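Putative CRISPR-associated endoribonuclease-like protein Cas6nc (Pyrococcus horikoshii, PDB 3QJL) binds CRISPR RNA as a Cas6-family protein of the prokaryotic adaptive immune system and resembles the endoribonucleases that process such transcripts. Local coordinates at residues A44-S49 with S85-I90. Sequence-based numbering, arbitrary orientation.
Sequences AKLLSS and SSNEDI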
loop_
_atom_site.group_PDB
_atom_site.type_symbol
_atom_site.label_atom_id
_atom_site.label_comp_id
_atom_site.label_asym_id
_atom_site.label_seq_id
_atom_site.Cartn_x
_atom_site.Cartn_y
_atom_site.Cartn_z
ATOM N N ALA A 44 -18.216 17.344 -25.110
ATOM C CA ALA A 44 -18.635 17.256 -23.727
ATOM C C ALA A 44 -19.540 16.033 -23.553
ATOM O O ALA A 44 -19.418 15.292 -22.576
ATOM C CB ALA A 44 -19.353 18.527 -23.309
ATOM N N LYS A 45 -20.426 15.803 -24.516
ATOM C CA LYS A 45 -21.334 14.664 -24.428
ATOM C C LYS A 45 -20.604 13.330 -24.419
ATOM O O LYS A 45 -21.150 12.332 -23.959
ATOM C CB LYS A 45 -22.374 14.687 -25.549
ATOM C CG LYS A 45 -23.307 15.886 -25.485
ATOM C CD LYS A 45 -24.609 15.636 -26.232
ATOM C CE LYS A 45 -25.341 16.944 -26.502
ATOM N NZ LYS A 45 -24.649 17.752 -27.556
ATOM N N LEU A 46 -19.383 13.304 -24.942
ATOM C CA LEU A 46 -18.577 12.086 -24.901
ATOM C C LEU A 46 -17.961 11.926 -23.515
ATOM O O LEU A 46 -17.940 10.833 -22.943
ATOM C CB LEU A 46 -17.484 12.107 -25.970
ATOM C CG LEU A 46 -17.947 12.178 -27.427
ATOM C CD1 LEU A 46 -16.758 12.079 -28.381
ATOM C CD2 LEU A 46 -18.965 11.096 -27.731
ATOM N N LEU A 47 -17.470 13.035 -22.976
ATOM C CA LEU A 47 -16.883 13.045 -21.653
ATOM C C LEU A 47 -17.848 12.465 -20.632
ATOM O O LEU A 47 -17.446 11.731 -19.729
ATOM C CB LEU A 47 -16.532 14.477 -21.247
ATOM C CG LEU A 47 -15.389 15.196 -21.957
ATOM C CD1 LEU A 47 -14.970 16.386 -21.115
ATOM C CD2 LEU A 47 -14.210 14.282 -22.179
ATOM N N SER A 48 -19.119 12.805 -20.793
ATOM C CA SER A 48 -20.145 12.525 -19.810
ATOM C C SER A 48 -20.724 11.131 -20.012
ATOM O O SER A 48 -21.556 10.674 -19.223
ATOM C CB SER A 48 -21.252 13.578 -19.909
ATOM O OG SER A 48 -21.903 13.516 -21.173
ATOM N N SER A 49 -20.283 10.452 -21.067
ATOM C CA SER A 49 -20.742 9.091 -21.323
ATOM C C SER A 49 -20.163 8.114 -20.305
ATOM O O SER A 49 -19.034 8.287 -19.837
ATOM C CB SER A 49 -20.358 8.650 -22.728
ATOM O OG SER A 49 -20.931 7.398 -23.044
ATOM N N SER A 85 -6.798 9.516 -23.634
ATOM C CA SER A 85 -7.913 9.146 -24.496
ATOM C C SER A 85 -7.388 8.596 -25.806
ATOM O O SER A 85 -6.296 8.940 -26.243
ATOM C CB SER A 85 -8.765 10.387 -24.798
ATOM O OG SER A 85 -9.864 10.088 -25.656
ATOM N N SER A 86 -8.200 7.788 -26.471
ATOM C CA SER A 86 -7.795 7.184 -27.730
ATOM C C SER A 86 -8.101 8.160 -28.857
ATOM O O SER A 86 -7.643 8.004 -29.991
ATOM C CB SER A 86 -8.559 5.883 -27.943
ATOM O OG SER A 86 -9.948 6.094 -27.785
ATOM N N ASN A 87 -8.878 9.178 -28.511
ATOM C CA ASN A 87 -9.371 10.155 -29.452
ATOM C C ASN A 87 -8.685 11.482 -29.201
ATOM O O ASN A 87 -8.964 12.143 -28.195
ATOM C CB ASN A 87 -10.865 10.315 -29.219
ATOM C CG ASN A 87 -11.518 11.270 -30.193
ATOM O OD1 ASN A 87 -10.851 12.027 -30.914
ATOM N ND2 ASN A 87 -12.846 11.246 -30.213
ATOM N N GLU A 88 -7.803 11.898 -30.110
ATOM C CA GLU A 88 -7.039 13.109 -29.832
ATOM C C GLU A 88 -7.866 14.361 -30.077
ATOM O O GLU A 88 -7.463 15.456 -29.707
ATOM C CB GLU A 88 -5.680 13.143 -30.537
ATOM C CG GLU A 88 -5.664 13.812 -31.889
ATOM C CD GLU A 88 -6.168 12.905 -32.985
ATOM O OE1 GLU A 88 -6.735 11.836 -32.642
ATOM O OE2 GLU A 88 -5.989 13.262 -34.178
ATOM N N ASP A 89 -9.052 14.192 -30.644
ATOM C CA ASP A 89 -10.003 15.291 -30.647
ATOM C C ASP A 89 -10.544 15.590 -29.248
ATOM O O ASP A 89 -10.786 16.750 -28.912
ATOM C CB ASP A 89 -11.123 15.069 -31.660
ATOM C CG ASP A 89 -10.718 15.486 -33.067
ATOM O OD1 ASP A 89 -9.852 16.387 -33.196
ATOM O OD2 ASP A 89 -11.254 14.908 -34.040
ATOM N N ILE A 90 -10.714 14.556 -28.423
ATOM C CA ILE A 90 -11.077 14.766 -27.017
ATOM C C ILE A 90 -9.946 15.453 -26.244
ATOM O O ILE A 90 -10.179 16.393 -25.478
ATOM C CB ILE A 90 -11.469 13.462 -26.320
ATOM C CG1 ILE A 90 -12.832 12.982 -26.809
ATOM C CG2 ILE A 90 -11.546 13.683 -24.842
ATOM C CD1 ILE A 90 -13.083 11.516 -26.552
#
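Ile90 meets Leu46 and Leu47 through both of its branches, joining the end of helix 41-47 to the first turn of helix 88-100. Its bond from CA to CB is directed toward helix 41-47, and at CB the side chain divides. The short branch, CG2, comes within 3.8 Å of Leu47 CD2, and the two side chains run past each other in opposite senses. The long branch leaves with CG1 anti to the carbonyl carbon (chi1 -72°) and continues extended through chi2 of 160°; its tip, CD1, lies 4.1 Å from Leu46 CD1. One isoleucine thus spans two consecutive leucines. At the margin, Leu46 CD1 also lies 4.4 Å from Asn87 ND2, a loose approach of methyl to amide.

The other end of that amide has a separate task: Asn87, the N-cap residue of helix 88-100, accepts through OD1 a hydrogen bond from Asp89 N at 2.8 Å, bent (135° at the hydrogen), with the donor above the amide plane. Before it, Ser85 OG accepts one from Asn87 N at 3.2 Å in an ST turn. Leu47 also touches Leu33 and Val36 of helix 25-39 and Ile94, connecting three helices of the N-terminal ferredoxin-like RAMP domain. The junction buries 127 Å²; both closest contacts join methyl groups, Leu47's buried and Leu46's nearer solvent. With no polar bond between the segments, this is consistent with cohesion from dispersion and exclusion of water.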